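Local coordinates for protein catalase (Exiguobacterium oxidotolerans, PDB 2J2M) that breaks hydrogen peroxide down to water and oxygen at a buried haem, as a tetrameric catalase, at residues Val90-Phe94 and Glu309-Phe315. Residues are numbered along the deposited sequence; the frame is centred on the assembly and turned at random.
Sequences VFARF and ETESVGF. With HEM (protoporphyrin IX containing Fe), chain E.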
loop_
_atom_site.group_PDB
_atom_site.type_symbol
_atom_site.label_atom_id
_atom_site.label_comp_id
_atom_site.label_asym_id
_atom_site.label_seq_id
_atom_site.Cartn_x
_atom_site.Cartn_y
_atom_site.Cartn_z
ATOM N N VAL A 90 -6.998 -2.159 -30.077
ATOM C CA VAL A 90 -6.061 -2.907 -29.257
ATOM C C VAL A 90 -4.995 -1.975 -28.654
ATOM O O VAL A 90 -4.655 -0.912 -29.214
ATOM C CB VAL A 90 -5.329 -4.058 -30.039
ATOM C CG1 VAL A 90 -6.314 -5.097 -30.572
ATOM C CG2 VAL A 90 -4.462 -3.511 -31.168
ATOM N N PHE A 91 -4.492 -2.391 -27.494
ATOM C CA PHE A 91 -3.260 -1.828 -26.942
ATOM C C PHE A 91 -2.267 -2.990 -26.779
ATOM O O PHE A 91 -2.623 -4.056 -26.300
ATOM C CB PHE A 91 -3.520 -1.083 -25.618
ATOM C CG PHE A 91 -2.286 -0.414 -25.042
ATOM C CD1 PHE A 91 -1.788 0.766 -25.597
ATOM C CD2 PHE A 91 -1.619 -0.965 -23.959
ATOM C CE1 PHE A 91 -0.672 1.378 -25.084
ATOM C CE2 PHE A 91 -0.477 -0.340 -23.426
ATOM C CZ PHE A 91 -0.002 0.830 -24.000
ATOM N N ALA A 92 -1.044 -2.792 -27.242
ATOM C CA ALA A 92 -0.042 -3.849 -27.205
ATOM C C ALA A 92 1.155 -3.457 -26.360
ATOM O O ALA A 92 1.466 -2.271 -26.238
ATOM C CB ALA A 92 0.398 -4.219 -28.616
ATOM N N ARG A 93 1.801 -4.449 -25.763
ATOM C CA ARG A 93 3.022 -4.237 -24.983
ATOM C C ARG A 93 3.981 -5.385 -25.270
ATOM O O ARG A 93 3.613 -6.550 -25.148
ATOM C CB ARG A 93 2.754 -4.123 -23.459
ATOM C CG ARG A 93 4.032 -3.874 -22.620
ATOM C CD ARG A 93 3.760 -3.504 -21.149
ATOM N NE ARG A 93 4.952 -3.073 -20.376
ATOM C CZ ARG A 93 5.882 -3.891 -19.852
ATOM N NH1 ARG A 93 5.808 -5.216 -20.055
ATOM N NH2 ARG A 93 6.901 -3.388 -19.138
ATOM N N PHE A 94 5.196 -5.028 -25.649
ATOM C CA PHE A 94 6.261 -5.968 -25.918
ATOM C C PHE A 94 7.299 -5.735 -24.848
ATOM O O PHE A 94 7.384 -4.649 -24.301
ATOM C CB PHE A 94 6.833 -5.719 -27.320
ATOM C CG PHE A 94 5.787 -5.771 -28.412
ATOM C CD1 PHE A 94 5.432 -4.616 -29.110
ATOM C CD2 PHE A 94 5.115 -6.974 -28.709
ATOM C CE1 PHE A 94 4.449 -4.669 -30.108
ATOM C CE2 PHE A 94 4.152 -7.030 -29.700
ATOM C CZ PHE A 94 3.813 -5.883 -30.399
ATOM N N GLU A 309 -0.069 4.498 -19.489
ATOM C CA GLU A 309 -0.522 3.550 -20.486
ATOM C C GLU A 309 0.318 2.294 -20.417
ATOM O O GLU A 309 -0.165 1.276 -19.949
ATOM C CB GLU A 309 -0.565 4.173 -21.908
ATOM C CG GLU A 309 -1.560 5.372 -22.078
ATOM C CD GLU A 309 -1.418 6.061 -23.432
ATOM O OE1 GLU A 309 -1.571 5.377 -24.460
ATOM O OE2 GLU A 309 -1.140 7.274 -23.477
ATOM N N THR A 310 1.581 2.365 -20.836
ATOM C CA THR A 310 2.450 1.194 -20.859
ATOM C C THR A 310 2.720 0.631 -19.446
ATOM O O THR A 310 2.657 -0.601 -19.229
ATOM C CB THR A 310 3.762 1.481 -21.623
ATOM O OG1 THR A 310 3.452 2.129 -22.867
ATOM C CG2 THR A 310 4.535 0.193 -21.928
ATOM N N GLU A 311 2.989 1.508 -18.481
ATOM C CA GLU A 311 3.378 0.994 -17.175
ATOM C C GLU A 311 2.163 0.477 -16.411
ATOM O O GLU A 311 2.261 -0.516 -15.706
ATOM C CB GLU A 311 4.196 2.006 -16.346
ATOM C CG GLU A 311 4.783 1.424 -15.028
ATOM C CD GLU A 311 5.784 0.289 -15.308
ATOM O OE1 GLU A 311 6.482 0.401 -16.332
ATOM O OE2 GLU A 311 5.859 -0.714 -14.552
ATOM N N SER A 312 1.016 1.121 -16.608
ATOM C CA SER A 312 -0.188 0.847 -15.822
ATOM C C SER A 312 -1.130 -0.241 -16.385
ATOM O O SER A 312 -2.002 -0.737 -15.653
ATOM C CB SER A 312 -0.954 2.149 -15.541
ATOM O OG SER A 312 -0.324 2.921 -14.518
ATOM N N VAL A 313 -0.986 -0.605 -17.661
ATOM C CA VAL A 313 -1.749 -1.720 -18.192
ATOM C C VAL A 313 -1.455 -3.028 -17.452
ATOM O O VAL A 313 -0.318 -3.294 -17.054
ATOM C CB VAL A 313 -1.559 -1.911 -19.748
ATOM C CG1 VAL A 313 -0.143 -2.419 -20.119
ATOM C CG2 VAL A 313 -2.672 -2.813 -20.341
ATOM N N GLY A 314 -2.492 -3.831 -17.270
ATOM C CA GLY A 314 -2.327 -5.212 -16.873
ATOM C C GLY A 314 -3.020 -6.150 -17.837
ATOM O O GLY A 314 -4.137 -5.873 -18.278
ATOM N N PHE A 315 -2.356 -7.255 -18.179
ATOM C CA PHE A 315 -2.956 -8.292 -19.011
ATOM C C PHE A 315 -3.003 -9.632 -18.271
ATOM O O PHE A 315 -2.209 -9.884 -17.367
ATOM C CB PHE A 315 -2.163 -8.535 -20.289
ATOM C CG PHE A 315 -1.764 -7.309 -21.052
ATOM C CD1 PHE A 315 -2.519 -6.877 -22.140
ATOM C CD2 PHE A 315 -0.563 -6.659 -20.766
ATOM C CE1 PHE A 315 -2.101 -5.778 -22.897
ATOM C CE2 PHE A 315 -0.143 -5.572 -21.513
ATOM C CZ PHE A 315 -0.915 -5.121 -22.579
HETATM C CHA HEM E . 4.295 -11.109 -17.075
HETATM C CHB HEM E . 4.506 -14.190 -20.855
HETATM C CHC HEM E . 4.471 -17.893 -17.763
HETATM C CHD HEM E . 3.578 -14.898 -14.091
HETATM C C1A HEM E . 4.311 -11.609 -18.374
HETATM C C2A HEM E . 4.246 -10.843 -19.617
HETATM C C3A HEM E . 4.306 -11.703 -20.662
HETATM C C4A HEM E . 4.416 -13.032 -20.121
HETATM C CMA HEM E . 4.269 -11.383 -22.176
HETATM C CAA HEM E . 4.147 -9.297 -19.678
HETATM C CBA HEM E . 2.706 -8.785 -19.753
HETATM C CGA HEM E . 2.789 -7.279 -19.870
HETATM O O1A HEM E . 2.388 -6.559 -18.916
HETATM O O2A HEM E . 3.288 -6.794 -20.921
HETATM C C1B HEM E . 4.450 -15.466 -20.363
HETATM C C2B HEM E . 4.276 -16.688 -21.133
HETATM C C3B HEM E . 4.275 -17.694 -20.258
HETATM C C4B HEM E . 4.439 -17.152 -18.931
HETATM C CMB HEM E . 4.077 -16.802 -22.671
HETATM C CAB HEM E . 4.074 -19.189 -20.553
HETATM C CBB HEM E . 4.650 -19.781 -21.594
HETATM C C1C HEM E . 4.135 -17.449 -16.512
HETATM C C2C HEM E . 3.780 -18.259 -15.363
HETATM C C3C HEM E . 3.525 -17.401 -14.356
HETATM C C4C HEM E . 3.721 -16.043 -14.834
HETATM C CMC HEM E . 3.670 -19.813 -15.317
HETATM C CAC HEM E . 3.125 -17.738 -12.899
HETATM C CBC HEM E . 1.880 -18.115 -12.583
HETATM C C1D HEM E . 3.713 -13.593 -14.509
HETATM C C2D HEM E . 3.558 -12.430 -13.658
HETATM C C3D HEM E . 3.769 -11.242 -14.595
HETATM C C4D HEM E . 4.036 -11.808 -15.913
HETATM C CMD HEM E . 3.195 -12.411 -12.135
HETATM C CAD HEM E . 3.703 -9.747 -14.234
HETATM C CBD HEM E . 2.367 -9.212 -14.754
HETATM C CGD HEM E . 2.033 -7.844 -14.191
HETATM O O1D HEM E . 2.698 -7.330 -13.231
HETATM O O2D HEM E . 1.056 -7.259 -14.706
HETATM N NA HEM E . 4.407 -12.940 -18.738
HETATM N NB HEM E . 4.552 -15.785 -19.026
HETATM N NC HEM E . 4.082 -16.113 -16.153
HETATM N ND HEM E . 3.980 -13.185 -15.806
HETATM FE FE HEM E . 3.955 -14.494 -17.448
HETATM O O HOH W 1 6.518 -0.784 -18.870
#
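F91 and R93, two residues apart on strand 87-95, both set CG anti to the backbone N (chi1 -177° and -179°), which sends the phenyl ring and the long arginine chain out toward 309-315. The F91 ring reaches E309 and T310 of helix 307-311, with CE2 3.8 Å from E309 O and CZ 3.9 Å from T310 OG1, the hydroxyl lying at the ring edge. V313 CG1 also meets that edge, 3.9 Å from F91 CE2, while V313 CG2 lies above one face of the F315 ring, toward its rim. R93 stays extended as far as NE and crosses T310 at about a right angle, NE 3.6 Å from T310 CG2. F315 packs against the base of the arginine side chain, its CE2 3.8 Å from R93 CB. The guanidinium then divides its work: NH1 donates to haem propionate O2A (3.1 Å, 155°) and also to H56 O, and NH2 gives a 2.6 Å bond to a water that in turn donates to E311 OE1. E311 is further tied by a salt bridge to R53. A leucine in place of R93 would probably leave the propionate without this positive partner and E311 without its water-bridged link to the strand. R53, R346 and Q343 also bond the haem, so the contact forms part of the propionate-binding wall of the haem pocket, where a strand of the antiparallel β-barrel of the catalase fold meets helix 307-311 and the segment that follows it.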